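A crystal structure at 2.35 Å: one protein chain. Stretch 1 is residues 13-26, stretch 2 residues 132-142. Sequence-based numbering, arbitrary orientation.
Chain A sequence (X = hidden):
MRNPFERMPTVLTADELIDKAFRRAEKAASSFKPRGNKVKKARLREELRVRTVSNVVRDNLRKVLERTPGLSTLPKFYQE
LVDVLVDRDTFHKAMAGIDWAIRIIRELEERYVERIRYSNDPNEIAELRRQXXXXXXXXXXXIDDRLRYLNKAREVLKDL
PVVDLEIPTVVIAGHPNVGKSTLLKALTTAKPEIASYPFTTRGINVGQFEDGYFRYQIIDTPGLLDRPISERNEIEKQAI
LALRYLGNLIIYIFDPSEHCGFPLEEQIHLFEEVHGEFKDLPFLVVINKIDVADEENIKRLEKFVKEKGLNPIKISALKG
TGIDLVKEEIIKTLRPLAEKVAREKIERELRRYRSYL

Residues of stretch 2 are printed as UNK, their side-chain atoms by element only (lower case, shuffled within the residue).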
# COMPACT_ATOMS: atom_id res chain seq x y z
N THR A 13 16.14 5.06 16.17
CA THR A 13 16.77 3.79 16.57
C THR A 13 16.80 3.72 18.10
O THR A 13 16.63 4.73 18.79
CB THR A 13 18.23 3.66 16.05
OG1 THR A 13 19.07 4.64 16.66
CG2 THR A 13 18.28 3.84 14.54
N ALA A 14 17.00 2.52 18.64
CA ALA A 14 17.04 2.36 20.09
C ALA A 14 18.01 3.39 20.71
O ALA A 14 17.66 4.08 21.67
CB ALA A 14 17.45 0.94 20.45
N ASP A 15 19.21 3.51 20.16
CA ASP A 15 20.18 4.46 20.68
C ASP A 15 19.73 5.91 20.64
O ASP A 15 19.91 6.66 21.60
CB ASP A 15 21.51 4.35 19.93
CG ASP A 15 22.22 3.04 20.19
OD1 ASP A 15 22.03 2.46 21.28
OD2 ASP A 15 22.97 2.59 19.29
N GLU A 16 19.13 6.31 19.52
CA GLU A 16 18.67 7.69 19.38
C GLU A 16 17.56 7.98 20.38
O GLU A 16 17.49 9.07 20.92
CB GLU A 16 18.17 7.96 17.94
CG GLU A 16 19.19 7.64 16.86
CD GLU A 16 18.63 7.68 15.43
OE1 GLU A 16 17.44 7.33 15.23
OE2 GLU A 16 19.39 8.04 14.50
N LEU A 17 16.71 6.99 20.64
CA LEU A 17 15.61 7.20 21.58
C LEU A 17 16.17 7.28 22.99
O LEU A 17 15.74 8.10 23.80
CB LEU A 17 14.60 6.05 21.52
CG LEU A 17 13.13 6.39 21.27
CD1 LEU A 17 12.27 5.34 21.98
CD2 LEU A 17 12.78 7.78 21.79
N ILE A 18 17.14 6.42 23.27
CA ILE A 18 17.77 6.41 24.58
C ILE A 18 18.40 7.77 24.84
O ILE A 18 18.14 8.41 25.85
CB ILE A 18 18.86 5.33 24.66
CG1 ILE A 18 18.22 3.94 24.66
CG2 ILE A 18 19.71 5.52 25.91
CD1 ILE A 18 19.23 2.80 24.50
N ASP A 19 19.21 8.22 23.89
CA ASP A 19 19.88 9.50 24.03
C ASP A 19 18.90 10.65 24.18
O ASP A 19 19.08 11.53 25.03
CB ASP A 19 20.81 9.73 22.84
CG ASP A 19 22.07 8.87 22.91
OD1 ASP A 19 22.10 7.91 23.72
OD2 ASP A 19 23.02 9.14 22.15
N LYS A 20 17.85 10.65 23.36
CA LYS A 20 16.85 11.71 23.43
C LYS A 20 16.23 11.71 24.82
O LYS A 20 16.14 12.75 25.47
CB LYS A 20 15.77 11.47 22.38
CG LYS A 20 14.78 12.62 22.19
CD LYS A 20 13.71 12.24 21.16
CE LYS A 20 12.93 13.45 20.65
NZ LYS A 20 13.85 14.40 19.94
N ALA A 21 15.82 10.54 25.28
CA ALA A 21 15.20 10.41 26.58
C ALA A 21 16.12 10.78 27.75
O ALA A 21 15.70 11.49 28.66
CB ALA A 21 14.68 8.99 26.74
N PHE A 22 17.36 10.30 27.75
CA PHE A 22 18.26 10.62 28.86
C PHE A 22 18.56 12.12 28.83
O PHE A 22 18.52 12.80 29.86
CB PHE A 22 19.56 9.82 28.76
CG PHE A 22 19.39 8.35 29.05
CD1 PHE A 22 20.51 7.51 29.05
CD2 PHE A 22 18.14 7.80 29.34
CE1 PHE A 22 20.38 6.14 29.34
CE2 PHE A 22 18.00 6.44 29.63
CZ PHE A 22 19.12 5.61 29.63
N ARG A 23 18.83 12.64 27.64
CA ARG A 23 19.13 14.05 27.47
C ARG A 23 17.99 14.90 28.02
O ARG A 23 18.23 15.86 28.74
CB ARG A 23 19.35 14.39 25.99
CG ARG A 23 20.38 15.50 25.75
CD ARG A 23 20.26 16.12 24.35
NE ARG A 23 20.19 15.12 23.29
CZ ARG A 23 19.12 14.91 22.52
NH1 ARG A 23 18.01 15.63 22.69
NH2 ARG A 23 19.15 13.97 21.58
N ARG A 24 16.75 14.54 27.69
CA ARG A 24 15.60 15.30 28.15
C ARG A 24 15.42 15.18 29.66
O ARG A 24 14.91 16.10 30.30
CB ARG A 24 14.32 14.84 27.45
CG ARG A 24 13.17 15.82 27.60
CD ARG A 24 13.11 16.79 26.42
NE ARG A 24 12.11 16.38 25.43
CZ ARG A 24 12.35 16.24 24.13
NH1 ARG A 24 13.57 16.48 23.65
NH2 ARG A 24 11.38 15.87 23.31
N ALA A 25 15.83 14.05 30.21
CA ALA A 25 15.70 13.83 31.64
C ALA A 25 16.76 14.67 32.36
O ALA A 25 16.53 15.20 33.43
CB ALA A 25 15.86 12.35 31.96
N GLU A 26 17.93 14.76 31.75
CA GLU A 26 19.02 15.53 32.31
C GLU A 26 18.59 17.01 32.40
O GLU A 26 18.71 17.65 33.45
CB GLU A 26 20.24 15.36 31.40
CG GLU A 26 21.46 16.17 31.77
CD GLU A 26 22.65 15.79 30.90
OE1 GLU A 26 22.55 15.92 29.67
OE2 GLU A 26 23.67 15.34 31.45
N UNK A 132 16.38 1.57 36.51
CA UNK A 132 15.32 1.89 35.57
C UNK A 132 15.95 2.26 34.21
O UNK A 132 15.58 1.70 33.18
c UNK A 132 12.24 2.75 34.98
c UNK A 132 13.58 4.67 34.43
c UNK A 132 12.62 5.09 33.52
c UNK A 132 11.26 3.17 34.07
c UNK A 132 14.46 3.03 36.11
c UNK A 132 13.40 3.50 35.17
c UNK A 132 11.44 4.34 33.34
N UNK A 133 16.91 3.19 34.23
CA UNK A 133 17.60 3.59 33.01
C UNK A 133 18.11 2.31 32.33
O UNK A 133 17.87 2.09 31.14
c UNK A 133 17.88 8.71 33.52
c UNK A 133 17.32 6.44 34.04
c UNK A 133 19.03 8.29 32.86
c UNK A 133 18.78 4.50 33.34
c UNK A 133 19.31 6.92 32.80
c UNK A 133 17.03 7.79 34.11
c UNK A 133 18.46 5.98 33.39
o UNK A 133 17.55 10.03 33.56
N UNK A 134 18.80 1.47 33.09
CA UNK A 134 19.33 0.24 32.56
C UNK A 134 18.27 -0.60 31.86
O UNK A 134 18.47 -1.08 30.75
N UNK A 135 17.12 -0.75 32.51
CA UNK A 135 16.03 -1.54 31.94
C UNK A 135 15.36 -0.89 30.74
O UNK A 135 14.93 -1.59 29.82
c UNK A 135 14.97 -1.87 32.99
c UNK A 135 14.31 -3.31 34.92
c UNK A 135 15.55 -4.95 36.29
n UNK A 135 14.75 -3.90 36.18
n UNK A 135 16.01 -5.54 35.19
n UNK A 135 15.87 -5.42 37.49
c UNK A 135 15.46 -2.83 34.06
N UNK A 136 15.25 0.44 30.73
CA UNK A 136 14.63 1.10 29.60
C UNK A 136 15.52 0.91 28.38
O UNK A 136 15.04 0.55 27.31
c UNK A 136 13.90 3.28 28.59
c UNK A 136 14.43 2.62 29.85
c UNK A 136 13.44 2.84 30.97
N UNK A 137 16.81 1.16 28.55
CA UNK A 137 17.75 0.99 27.46
C UNK A 137 17.68 -0.44 26.90
O UNK A 137 17.73 -0.66 25.70
c UNK A 137 19.16 1.29 27.93
N UNK A 138 17.55 -1.41 27.80
CA UNK A 138 17.47 -2.81 27.41
C UNK A 138 16.18 -3.14 26.65
O UNK A 138 16.21 -3.86 25.65
c UNK A 138 17.59 -3.68 28.66
o UNK A 138 17.35 -5.04 28.36
N UNK A 139 15.04 -2.64 27.13
CA UNK A 139 13.78 -2.90 26.44
C UNK A 139 13.88 -2.34 25.03
O UNK A 139 13.50 -3.01 24.07
c UNK A 139 12.36 -2.94 28.52
c UNK A 139 12.58 -2.24 27.20
c UNK A 139 11.31 -2.33 26.37
N UNK A 140 14.43 -1.14 24.88
CA UNK A 140 14.56 -0.53 23.56
C UNK A 140 15.53 -1.29 22.67
O UNK A 140 15.34 -1.36 21.44
c UNK A 140 13.98 1.86 24.33
c UNK A 140 14.53 3.30 24.41
c UNK A 140 12.68 1.79 23.53
c UNK A 140 14.99 0.94 23.65
N UNK A 141 16.58 -1.84 23.26
CA UNK A 141 17.52 -2.61 22.45
C UNK A 141 16.88 -3.92 22.05
O UNK A 141 17.20 -4.47 21.01
n UNK A 141 21.63 -0.35 24.03
c UNK A 141 21.93 0.18 25.22
n UNK A 141 22.52 1.37 25.29
c UNK A 141 21.00 -1.66 23.85
c UNK A 141 18.85 -2.82 23.18
c UNK A 141 19.62 -1.52 23.27
n UNK A 141 21.66 -0.50 26.33
N UNK A 142 15.92 -4.41 22.84
CA UNK A 142 15.24 -5.64 22.47
C UNK A 142 14.49 -5.44 21.14
O UNK A 142 14.36 -6.37 20.35
c UNK A 142 14.85 -6.55 24.82
o UNK A 142 14.16 -6.51 25.87
c UNK A 142 14.22 -6.06 23.53
o UNK A 142 16.01 -7.00 24.79

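Position 132 carries seven side-chain carbons, one of them leading into a six-membered all-carbon ring; it lies out of reach of stretch 1. It is Phe 132. Position 133 has the same carbon skeleton, but its ring bears an oxygen at the far end. One face of this ring lies against the ring of Phe 22, and the oxygen sits 3.3 Å from CB of Ala 25. The terminal oxygen makes it a tyrosine, Tyr 133. Its CD2 comes within 3.4 Å of Phe 22 CZ, and the two rings form an offset stack with planes at 24°.

Position 134 has no side-chain atoms and is Gly 134; a CB there would point away from stretch 1. At 135, three carbons lead to a nitrogen and then to a carbon carrying two more nitrogens, a guanidinium that stays clear of stretch 1: Arg 135. Position 136 has three carbons, the first carrying the other two. This beta-branched apolar side chain is Val 136, directed toward stretch 1, but its CB comes no nearer than 5.2 Å, to Phe 22 CE2.

The lone carbon at 137, a CB 3.7 Å from Ile 18 CD1, makes it Ala 137. One carbon and one oxygen at 138, pointing away, give Ser 138. Three carbons forked at the first recur at 139, out of reach, and identify Val 139.

At 140 there are four carbons, forked at the second, directed toward stretch 1 and packed on Ala 14, Leu 17 and Ile 18. The pattern is that of leucine, Leu 140. Its CD1 lies 3.8 Å from Ile 18 CG1 and 3.9 Å from Leu 17 CD1, while its CB is 4.0 Å from Ala 14 CB. Position 141 again has three carbons, a nitrogen and a carbon with two further nitrogens; the extended chain brings its end near Asp 15 and Ile 18. In this residue, Arg 141, NE forms a long salt bridge of 4.0 Å with Asp 15 OD1, and Ile 18 CD1 lies over one face of the guanidinium. Position 142 has two carbons, the second bearing two oxygens, and points away: Asp 142.

The helices run nearly antiparallel, at 155°, so Ala 14 pairs with Leu 140 and Phe 22 with Tyr 133. Ala 14 CB lies 3.3 Å from Leu 140 O, where the backbones come close (Ala 14 CA to Leu 140 CA 5.2 Å). No hydrogen bond crosses: apolar packing and the aromatic stack dominate, with one long salt bridge between the exposed side chains of Asp 15 and Arg 141.

Stretch 2 (132-142) FYGRVASVLRD
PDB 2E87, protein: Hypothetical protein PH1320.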